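Local coordinates for substrate binding periplasmic protein (Ralstonia solanacearum, PDB 3LOP), which binds leucine in the periplasm and probably serves as the solute receptor of a transport system, at residues 125-137 and 153-165. Residues are numbered along the deposited sequence; the frame is centred on the assembly and turned at random.
With LEU (leucine), chain B.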
loop_
_atom_site.group_PDB
_atom_site.type_symbol
_atom_site.label_atom_id
_atom_site.label_comp_id
_atom_site.label_asym_id
_atom_site.label_seq_id
_atom_site.Cartn_x
_atom_site.Cartn_y
_atom_site.Cartn_z
ATOM N N TYR A 125 9.126 -1.237 -1.808
ATOM C CA TYR A 125 9.101 -2.675 -2.047
ATOM C C TYR A 125 10.515 -3.237 -1.970
ATOM O O TYR A 125 10.721 -4.345 -1.473
ATOM C CB TYR A 125 8.531 -3.011 -3.429
ATOM C CG TYR A 125 7.045 -2.808 -3.588
ATOM C CD1 TYR A 125 6.181 -2.912 -2.499
ATOM C CD2 TYR A 125 6.493 -2.576 -4.847
ATOM C CE1 TYR A 125 4.801 -2.792 -2.661
ATOM C CE2 TYR A 125 5.122 -2.455 -5.021
ATOM C CZ TYR A 125 4.281 -2.564 -3.924
ATOM O OH TYR A 125 2.924 -2.439 -4.080
ATOM N N GLN A 126 11.489 -2.480 -2.469
ATOM C CA GLN A 126 12.870 -2.949 -2.434
ATOM C C GLN A 126 13.342 -3.106 -0.992
ATOM O O GLN A 126 14.063 -4.047 -0.672
ATOM C CB GLN A 126 13.792 -1.989 -3.184
ATOM C CG GLN A 126 15.200 -2.547 -3.414
ATOM C CD GLN A 126 15.193 -3.851 -4.195
ATOM O OE1 GLN A 126 14.670 -3.918 -5.310
ATOM N NE2 GLN A 126 15.778 -4.896 -3.615
ATOM N N GLN A 127 12.935 -2.188 -0.119
ATOM C CA GLN A 127 13.318 -2.289 1.283
ATOM C C GLN A 127 12.684 -3.538 1.885
ATOM O O GLN A 127 13.323 -4.250 2.657
ATOM C CB GLN A 127 12.869 -1.056 2.070
ATOM C CG GLN A 127 13.584 0.230 1.697
ATOM C CD GLN A 127 13.175 1.386 2.590
ATOM O OE1 GLN A 127 13.621 1.491 3.736
ATOM N NE2 GLN A 127 12.307 2.248 2.080
ATOM N N GLU A 128 11.426 -3.797 1.528
ATOM C CA GLU A 128 10.705 -4.970 2.019
ATOM C C GLU A 128 11.403 -6.246 1.553
ATOM O O GLU A 128 11.644 -7.164 2.340
ATOM C CB GLU A 128 9.269 -4.990 1.487
ATOM C CG GLU A 128 8.338 -3.917 2.029
ATOM C CD GLU A 128 6.918 -4.103 1.519
ATOM O OE1 GLU A 128 6.381 -5.221 1.671
ATOM O OE2 GLU A 128 6.337 -3.143 0.969
ATOM N N ILE A 129 11.717 -6.293 0.262
ATOM C CA ILE A 129 12.369 -7.450 -0.334
ATOM C C ILE A 129 13.749 -7.695 0.269
ATOM O O ILE A 129 14.085 -8.825 0.626
ATOM C CB ILE A 129 12.466 -7.285 -1.869
ATOM C CG1 ILE A 129 11.056 -7.301 -2.467
ATOM C CG2 ILE A 129 13.316 -8.396 -2.468
ATOM C CD1 ILE A 129 10.994 -6.970 -3.946
ATOM N N ASP A 130 14.549 -6.641 0.393
ATOM C CA ASP A 130 15.875 -6.790 0.981
ATOM C C ASP A 130 15.774 -7.408 2.370
ATOM O O ASP A 130 16.455 -8.386 2.682
ATOM C CB ASP A 130 16.580 -5.432 1.102
ATOM C CG ASP A 130 17.076 -4.909 -0.228
ATOM O OD1 ASP A 130 17.359 -5.730 -1.125
ATOM O OD2 ASP A 130 17.201 -3.673 -0.370
ATOM N N LYS A 131 14.916 -6.840 3.206
ATOM C CA LYS A 131 14.765 -7.330 4.569
ATOM C C LYS A 131 14.269 -8.775 4.652
ATOM O O LYS A 131 14.858 -9.593 5.357
ATOM C CB LYS A 131 13.828 -6.404 5.351
ATOM C CG LYS A 131 14.126 -6.333 6.844
ATOM C CD LYS A 131 13.312 -5.235 7.513
ATOM C CE LYS A 131 13.644 -5.113 8.990
ATOM N NZ LYS A 131 15.076 -4.774 9.207
HETATM N N MSE A 132 13.200 -9.092 3.925
HETATM C CA MSE A 132 12.640 -10.444 3.952
HETATM C C MSE A 132 13.522 -11.505 3.306
HETATM O O MSE A 132 13.700 -12.591 3.859
HETATM C CB MSE A 132 11.268 -10.476 3.273
HETATM C CG MSE A 132 10.153 -9.836 4.072
HETATM SE SE MSE A 132 8.432 -10.086 3.221
HETATM C CE MSE A 132 8.438 -8.531 2.076
ATOM N N ILE A 133 14.057 -11.204 2.129
ATOM C CA ILE A 133 14.899 -12.166 1.433
ATOM C C ILE A 133 16.208 -12.399 2.181
ATOM O O ILE A 133 16.656 -13.537 2.313
ATOM C CB ILE A 133 15.183 -11.707 -0.020
ATOM C CG1 ILE A 133 13.866 -11.625 -0.798
ATOM C CG2 ILE A 133 16.129 -12.683 -0.707
ATOM C CD1 ILE A 133 13.121 -12.946 -0.894
ATOM N N THR A 134 16.811 -11.332 2.691
ATOM C CA THR A 134 18.061 -11.482 3.427
ATOM C C THR A 134 17.836 -12.336 4.673
ATOM O O THR A 134 18.708 -13.110 5.068
ATOM C CB THR A 134 18.644 -10.115 3.829
ATOM O OG1 THR A 134 18.961 -9.374 2.647
ATOM C CG2 THR A 134 19.910 -10.292 4.654
ATOM N N ALA A 135 16.663 -12.198 5.284
ATOM C CA ALA A 135 16.336 -12.984 6.469
ATOM C C ALA A 135 16.293 -14.465 6.097
ATOM O O ALA A 135 16.787 -15.312 6.843
ATOM C CB ALA A 135 14.993 -12.542 7.041
ATOM N N LEU A 136 15.706 -14.772 4.941
ATOM C CA LEU A 136 15.611 -16.156 4.475
ATOM C C LEU A 136 16.994 -16.733 4.208
ATOM O O LEU A 136 17.313 -17.840 4.645
ATOM C CB LEU A 136 14.783 -16.241 3.190
ATOM C CG LEU A 136 13.263 -16.058 3.264
ATOM C CD1 LEU A 136 12.701 -16.010 1.855
ATOM C CD2 LEU A 136 12.634 -17.194 4.045
ATOM N N VAL A 137 17.807 -15.977 3.479
ATOM C CA VAL A 137 19.160 -16.407 3.149
ATOM C C VAL A 137 19.967 -16.635 4.422
ATOM O O VAL A 137 20.711 -17.609 4.530
ATOM C CB VAL A 137 19.877 -15.353 2.271
ATOM C CG1 VAL A 137 21.353 -15.697 2.119
ATOM C CG2 VAL A 137 19.218 -15.283 0.900
ATOM N N LEU A 153 4.051 -4.341 -11.436
ATOM C CA LEU A 153 4.195 -4.845 -10.073
ATOM C C LEU A 153 5.073 -6.090 -10.051
ATOM O O LEU A 153 5.987 -6.197 -9.233
ATOM C CB LEU A 153 2.829 -5.178 -9.459
ATOM C CG LEU A 153 2.895 -5.964 -8.140
ATOM C CD1 LEU A 153 3.655 -5.154 -7.098
ATOM C CD2 LEU A 153 1.490 -6.289 -7.653
ATOM N N GLY A 154 4.789 -7.032 -10.947
ATOM C CA GLY A 154 5.566 -8.259 -11.008
ATOM C C GLY A 154 7.015 -8.002 -11.368
ATOM O O GLY A 154 7.920 -8.660 -10.852
ATOM N N LYS A 155 7.236 -7.047 -12.264
ATOM C CA LYS A 155 8.585 -6.689 -12.683
ATOM C C LYS A 155 9.378 -6.174 -11.484
ATOM O O LYS A 155 10.550 -6.511 -11.313
ATOM C CB LYS A 155 8.528 -5.619 -13.772
ATOM C CG LYS A 155 9.884 -5.101 -14.214
ATOM C CD LYS A 155 9.729 -3.980 -15.230
ATOM C CE LYS A 155 8.927 -2.820 -14.651
ATOM N NZ LYS A 155 8.650 -1.765 -15.662
ATOM N N GLU A 156 8.733 -5.354 -10.657
ATOM C CA GLU A 156 9.375 -4.816 -9.458
ATOM C C GLU A 156 9.785 -5.962 -8.535
ATOM O O GLU A 156 10.891 -5.979 -7.992
ATOM C CB GLU A 156 8.414 -3.897 -8.700
ATOM C CG GLU A 156 8.185 -2.536 -9.333
ATOM C CD GLU A 156 9.379 -1.614 -9.188
ATOM O OE1 GLU A 156 9.822 -1.389 -8.041
ATOM O OE2 GLU A 156 9.870 -1.109 -10.220
ATOM N N ALA A 157 8.879 -6.919 -8.360
ATOM C CA ALA A 157 9.128 -8.065 -7.495
ATOM C C ALA A 157 10.274 -8.941 -7.992
ATOM O O ALA A 157 11.196 -9.249 -7.240
ATOM C CB ALA A 157 7.856 -8.898 -7.356
ATOM N N ILE A 158 10.217 -9.340 -9.259
ATOM C CA ILE A 158 11.262 -10.189 -9.818
ATOM C C ILE A 158 12.620 -9.499 -9.806
ATOM O O ILE A 158 13.608 -10.076 -9.357
ATOM C CB ILE A 158 10.931 -10.619 -11.265
ATOM C CG1 ILE A 158 9.721 -11.555 -11.271
ATOM C CG2 ILE A 158 12.134 -11.326 -11.889
ATOM C CD1 ILE A 158 9.957 -12.885 -10.565
ATOM N N THR A 159 12.666 -8.269 -10.303
ATOM C CA THR A 159 13.913 -7.516 -10.340
ATOM C C THR A 159 14.481 -7.354 -8.934
ATOM O O THR A 159 15.681 -7.537 -8.717
ATOM C CB THR A 159 13.697 -6.120 -10.950
ATOM O OG1 THR A 159 13.229 -6.257 -12.299
ATOM C CG2 THR A 159 15.000 -5.329 -10.948
ATOM N N GLY A 160 13.610 -7.020 -7.988
ATOM C CA GLY A 160 14.035 -6.828 -6.614
ATOM C C GLY A 160 14.574 -8.084 -5.959
ATOM O O GLY A 160 15.635 -8.060 -5.340
ATOM N N VAL A 161 13.842 -9.185 -6.092
ATOM C CA VAL A 161 14.274 -10.443 -5.503
ATOM C C VAL A 161 15.575 -10.916 -6.145
ATOM O O VAL A 161 16.468 -11.412 -5.455
ATOM C CB VAL A 161 13.183 -11.532 -5.654
ATOM C CG1 VAL A 161 13.722 -12.879 -5.206
ATOM C CG2 VAL A 161 11.965 -11.163 -4.817
ATOM N N GLU A 162 15.692 -10.751 -7.461
ATOM C CA GLU A 162 16.904 -11.163 -8.163
ATOM C C GLU A 162 18.106 -10.359 -7.680
ATOM O O GLU A 162 19.197 -10.904 -7.508
ATOM C CB GLU A 162 16.747 -10.977 -9.676
ATOM C CG GLU A 162 15.659 -11.832 -10.299
ATOM C CD GLU A 162 15.615 -11.717 -11.812
ATOM O OE1 GLU A 162 15.632 -10.577 -12.324
ATOM O OE2 GLU A 162 15.558 -12.767 -12.487
ATOM N N ARG A 163 17.899 -9.066 -7.460
ATOM C CA ARG A 163 18.975 -8.190 -7.005
ATOM C C ARG A 163 19.486 -8.608 -5.631
ATOM O O ARG A 163 20.694 -8.725 -5.416
ATOM C CB ARG A 163 18.487 -6.740 -6.958
ATOM C CG ARG A 163 19.554 -5.736 -6.540
ATOM C CD ARG A 163 19.007 -4.320 -6.595
ATOM N NE ARG A 163 18.500 -4.000 -7.926
ATOM C CZ ARG A 163 17.845 -2.885 -8.233
ATOM N NH1 ARG A 163 17.612 -1.971 -7.301
ATOM N NH2 ARG A 163 17.416 -2.687 -9.472
ATOM N N THR A 164 18.564 -8.835 -4.702
ATOM C CA THR A 164 18.938 -9.235 -3.354
ATOM C C THR A 164 19.633 -10.593 -3.366
ATOM O O THR A 164 20.659 -10.778 -2.715
ATOM C CB THR A 164 17.701 -9.300 -2.433
ATOM O OG1 THR A 164 17.038 -8.029 -2.438
ATOM C CG2 THR A 164 18.117 -9.636 -1.000
ATOM N N LEU A 165 19.090 -11.541 -4.121
ATOM C CA LEU A 165 19.693 -12.867 -4.178
ATOM C C LEU A 165 21.079 -12.841 -4.813
ATOM O O LEU A 165 21.972 -13.579 -4.392
ATOM C CB LEU A 165 18.780 -13.837 -4.933
ATOM C CG LEU A 165 17.503 -14.241 -4.190
ATOM C CD1 LEU A 165 16.674 -15.182 -5.062
ATOM C CD2 LEU A 165 17.869 -14.916 -2.869
HETATM N N LEU B . -0.950 -0.785 -5.240
HETATM C CA LEU B . -1.272 -2.229 -5.412
HETATM C C LEU B . -1.909 -2.774 -4.150
HETATM O O LEU B . -2.589 -3.815 -4.254
HETATM C CB LEU B . 0.005 -2.995 -5.711
HETATM C CG LEU B . 0.725 -2.219 -6.808
HETATM C CD1 LEU B . 2.170 -2.218 -6.577
HETATM C CD2 LEU B . 0.395 -2.788 -8.129
HETATM O OXT LEU B . -1.716 -2.155 -3.079
HETATM O O HOH W 1 11.832 -3.543 -6.200
#
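Helices 125-137 and 153-165 lie side by side on one face of the four-stranded parallel sheet that holds strands 144-149 and 199-203, in one lobe of this periplasmic binding protein. Their axes come within 9.2 Å at a crossing angle of -45°. Ile-129 is a knob set among Ala-157, Gly-160, Val-161 and Thr-164. Ile-129 CG2 lies 3.7 Å from Gly-160 O, and CD1 passes over the bare CA of Gly-160. Thr-164 is the reciprocal knob, among Ile-129, Asp-130, Ile-133 and Thr-134. Thr-164 OG1 is anti to the carbonyl carbon (chi1 -57°) and faces Asp-130, while Thr-164 CG2, anti to the backbone N, packs 3.6 Å from Ile-133 CG2. Thr-164 OG1 donates to Asp-130 OD1 (2.7 Å), nearly in line with the C-O bond. Gln-126 NE2 gives Asp-130 OD1 a second hydrogen, 3.1 Å away, from above the carboxylate plane. This fixes the Gln-126 amide, whose OE1 sits 3.3 Å from Gly-160 CA and over one face of the Arg-163 guanidinium. A water links that OE1 to Glu-156 O. Further along, Leu-165 CD2 meets Ile-133 CG2 and Val-137 CG2. Phe-201 backs Ile-129 and Ile-133. At the N-terminal ends, Tyr-125 and Leu-153 both line the leucine pocket, with Leu-153 CD1 3.7 Å from Tyr-125 CE2. Paired helices flanking a parallel sheet, N-terminal ends at the ligand cleft, are typical of a periplasmic binding protein lobe.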